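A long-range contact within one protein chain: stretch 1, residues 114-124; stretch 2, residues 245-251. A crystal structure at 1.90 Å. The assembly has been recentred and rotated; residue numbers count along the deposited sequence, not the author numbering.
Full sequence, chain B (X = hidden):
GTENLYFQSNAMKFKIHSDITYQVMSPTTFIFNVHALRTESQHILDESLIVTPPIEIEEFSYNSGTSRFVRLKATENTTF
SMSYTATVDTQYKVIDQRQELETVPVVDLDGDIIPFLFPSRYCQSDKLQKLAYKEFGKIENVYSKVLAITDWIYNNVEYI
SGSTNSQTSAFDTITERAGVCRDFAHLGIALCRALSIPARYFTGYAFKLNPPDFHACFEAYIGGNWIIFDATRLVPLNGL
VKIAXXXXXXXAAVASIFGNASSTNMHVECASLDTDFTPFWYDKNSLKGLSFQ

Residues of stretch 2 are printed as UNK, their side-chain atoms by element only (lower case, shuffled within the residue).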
# COMPACT_ATOMS: atom_id res chain seq x y z
N ILE B 114 17.95 3.13 -22.21
CA ILE B 114 16.52 2.79 -22.19
C ILE B 114 16.02 2.21 -20.87
O ILE B 114 14.95 2.60 -20.41
CB ILE B 114 16.16 1.88 -23.38
CG1 ILE B 114 16.42 2.61 -24.71
CG2 ILE B 114 14.70 1.38 -23.28
CD1 ILE B 114 15.53 3.80 -24.96
N PRO B 115 16.77 1.27 -20.25
CA PRO B 115 16.27 0.67 -19.00
C PRO B 115 15.94 1.69 -17.91
O PRO B 115 15.07 1.43 -17.08
CB PRO B 115 17.44 -0.24 -18.56
CG PRO B 115 18.12 -0.59 -19.83
CD PRO B 115 18.03 0.63 -20.69
N PHE B 116 16.57 2.86 -17.96
CA PHE B 116 16.39 3.85 -16.91
C PHE B 116 15.15 4.71 -17.11
O PHE B 116 14.90 5.65 -16.37
CB PHE B 116 17.68 4.67 -16.74
CG PHE B 116 18.85 3.81 -16.37
CD1 PHE B 116 18.98 3.34 -15.07
CD2 PHE B 116 19.80 3.42 -17.33
CE1 PHE B 116 20.05 2.50 -14.70
CE2 PHE B 116 20.88 2.58 -16.98
CZ PHE B 116 21.00 2.12 -15.65
N LEU B 117 14.34 4.35 -18.10
CA LEU B 117 13.01 4.93 -18.26
C LEU B 117 11.94 4.12 -17.50
O LEU B 117 10.80 4.57 -17.36
CB LEU B 117 12.64 4.96 -19.76
CG LEU B 117 13.37 6.01 -20.63
CD1 LEU B 117 13.26 5.65 -22.13
CD2 LEU B 117 12.81 7.41 -20.36
N PHE B 118 12.29 2.92 -17.06
CA PHE B 118 11.29 1.97 -16.53
C PHE B 118 11.21 1.93 -15.02
O PHE B 118 12.19 2.26 -14.34
CB PHE B 118 11.52 0.58 -17.13
CG PHE B 118 11.26 0.56 -18.60
CD1 PHE B 118 9.96 0.52 -19.08
CD2 PHE B 118 12.31 0.67 -19.50
CE1 PHE B 118 9.70 0.54 -20.48
CE2 PHE B 118 12.08 0.69 -20.88
CZ PHE B 118 10.78 0.63 -21.37
N PRO B 119 10.03 1.59 -14.48
CA PRO B 119 9.90 1.52 -13.02
C PRO B 119 10.83 0.46 -12.46
O PRO B 119 11.15 -0.54 -13.15
CB PRO B 119 8.45 1.08 -12.80
CG PRO B 119 7.75 1.16 -14.15
CD PRO B 119 8.80 1.21 -15.21
N SER B 120 11.25 0.64 -11.21
CA SER B 120 12.07 -0.35 -10.52
C SER B 120 11.49 -0.58 -9.11
O SER B 120 10.49 0.04 -8.76
CB SER B 120 13.51 0.16 -10.45
OG SER B 120 13.56 1.41 -9.79
N ARG B 121 12.10 -1.47 -8.32
CA ARG B 121 11.54 -1.80 -6.99
C ARG B 121 11.13 -0.58 -6.14
O ARG B 121 10.01 -0.51 -5.62
CB ARG B 121 12.51 -2.68 -6.19
CG ARG B 121 12.13 -2.89 -4.70
CD ARG B 121 10.75 -3.60 -4.46
NE ARG B 121 10.54 -3.64 -3.01
CZ ARG B 121 9.95 -2.68 -2.29
NH1 ARG B 121 9.42 -1.60 -2.88
NH2 ARG B 121 9.87 -2.81 -0.97
N TYR B 122 12.05 0.37 -5.98
CA TYR B 122 11.82 1.53 -5.11
C TYR B 122 11.37 2.78 -5.85
O TYR B 122 11.26 3.84 -5.25
CB TYR B 122 13.10 1.82 -4.31
CG TYR B 122 13.52 0.62 -3.52
CD1 TYR B 122 12.79 0.21 -2.40
CD2 TYR B 122 14.63 -0.15 -3.91
CE1 TYR B 122 13.17 -0.94 -1.67
CE2 TYR B 122 15.02 -1.28 -3.20
CZ TYR B 122 14.29 -1.67 -2.09
OH TYR B 122 14.70 -2.77 -1.39
N CYS B 123 11.14 2.67 -7.16
CA CYS B 123 10.81 3.84 -7.98
C CYS B 123 9.64 3.47 -8.89
O CYS B 123 9.82 3.15 -10.08
CB CYS B 123 12.02 4.30 -8.82
SG CYS B 123 13.52 4.63 -7.89
N GLN B 124 8.43 3.52 -8.32
CA GLN B 124 7.19 3.08 -9.02
C GLN B 124 6.65 4.21 -9.88
O GLN B 124 5.58 4.79 -9.61
CB GLN B 124 6.15 2.58 -8.02
CG GLN B 124 6.66 1.50 -7.03
CD GLN B 124 7.08 2.09 -5.69
OE1 GLN B 124 7.66 3.19 -5.62
NE2 GLN B 124 6.78 1.37 -4.61
N UNK B 245 26.31 3.35 -9.65
CA UNK B 245 25.02 3.75 -10.20
C UNK B 245 24.19 2.49 -10.51
O UNK B 245 24.73 1.40 -10.73
c UNK B 245 25.96 5.91 -11.12
c UNK B 245 25.18 4.65 -11.46
o UNK B 245 25.89 3.94 -12.49
N UNK B 246 22.87 2.63 -10.54
CA UNK B 246 22.02 1.54 -10.99
C UNK B 246 20.59 2.06 -11.03
O UNK B 246 20.36 3.25 -10.90
N UNK B 247 19.64 1.16 -11.21
CA UNK B 247 18.25 1.56 -11.33
C UNK B 247 17.73 2.17 -10.03
O UNK B 247 16.99 3.15 -10.06
n UNK B 247 13.43 -1.75 -14.13
c UNK B 247 17.79 -0.13 -13.15
c UNK B 247 17.41 0.36 -11.78
n UNK B 247 15.08 -3.34 -14.34
c UNK B 247 17.05 -1.42 -13.55
c UNK B 247 14.71 -2.09 -14.06
n UNK B 247 15.61 -1.18 -13.70
N UNK B 248 18.12 1.59 -8.90
CA UNK B 248 17.75 2.09 -7.58
C UNK B 248 18.60 1.34 -6.58
O UNK B 248 19.53 0.64 -7.00
c UNK B 248 16.24 1.95 -7.28
o UNK B 248 14.48 0.36 -7.52
o UNK B 248 16.48 -0.45 -7.17
c UNK B 248 15.72 0.52 -7.33
N UNK B 249 18.28 1.48 -5.30
CA UNK B 249 19.13 0.89 -4.23
C UNK B 249 19.21 -0.65 -4.28
O UNK B 249 20.14 -1.21 -3.74
c UNK B 249 18.69 1.35 -2.85
N UNK B 250 18.28 -1.32 -4.96
CA UNK B 250 18.38 -2.78 -5.09
C UNK B 250 19.68 -3.15 -5.81
O UNK B 250 20.21 -4.26 -5.62
c UNK B 250 17.16 -3.35 -5.86
N UNK B 251 20.17 -2.24 -6.65
CA UNK B 251 21.40 -2.49 -7.42
C UNK B 251 22.63 -1.86 -6.78
O UNK B 251 23.73 -1.90 -7.36
c UNK B 251 20.25 -2.53 -9.67
o UNK B 251 19.75 -1.81 -10.57
o UNK B 251 19.97 -3.74 -9.52
c UNK B 251 21.29 -1.87 -8.81
O HOH W 1 14.68 1.29 -14.38
O HOH W 2 14.61 -2.87 -8.82

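Position 245 has three side-chain atoms: a carbon that carries one oxygen and one further carbon. A branch at the first carbon with one hydroxyl is a threonine. T245 lies in a strand and makes no contact with stretch 1.

Position 246 has no side-chain atoms. Its carbonyl carbon C lies 3.7 Å from CE1 of F116, at the edge of that ring. With no side chain, it is glycine. A CB on G246 would point away from stretch 1 and would clash with CB of position 251, 2.7 Å away.

Position 247 has seven side-chain atoms: three carbons, a nitrogen, then a carbon carrying two more nitrogens. One of its outer nitrogens lies 2.8 Å from O of P119. That is the guanidinium chain of arginine. R247 is the most heavily covered residue of stretch 2. Its CG lies 3.8 Å from CE1 of F116. Its CA-to-CB bond points sideways, but the end of the chain comes nearer to stretch 1. NH1 of R247 gives a weak hydrogen bond to O of P119; the angle at the hydrogen is only 117°. NE of R247 donates to water 1 at 2.7 Å. This water in turn donates to O of P115 and to O of F118, each at 2.7 Å, so it links the arginine to two more carbonyls.

Position 248 has two carbons, the second carrying two oxygens. One of these oxygens lies 2.7 Å from OG of S120 and 2.9 Å from N of Y122. A carboxylate on so short a chain is aspartate. OD2 of D248 accepts hydrogen bonds from both groups, the one from Y122 N nearly straight at 172°. N of R121 is 3.1 Å from OD2 of D248, but the angle is poor; it donates instead to water 2 at 2.9 Å.

Position 249 has one side-chain carbon. This CB lies 4.5 Å from CD2 of Y122. A single carbon makes it alanine, A249.

Position 250 also has one carbon. This CB packs at 4.0 Å from CE2 of Y122. It is again alanine. N of A250 donates to OD1 of D248 at 3.0 Å, which helps to hold the carboxylate.

Position 251 has two carbons, the second carrying two oxygens, and does not touch stretch 1. It is aspartate. OD2 of D251 accepts from N of R247 at 3.0 Å, bracing stretch 2 internally.

The contact rests on two neighbouring side chains. D248 receives the start of the S120 to C123 turn, while R247 reaches the carbonyls before it. The F116 and Y122 rings add packing.

Stretch 2 245-251: TGRDAAD
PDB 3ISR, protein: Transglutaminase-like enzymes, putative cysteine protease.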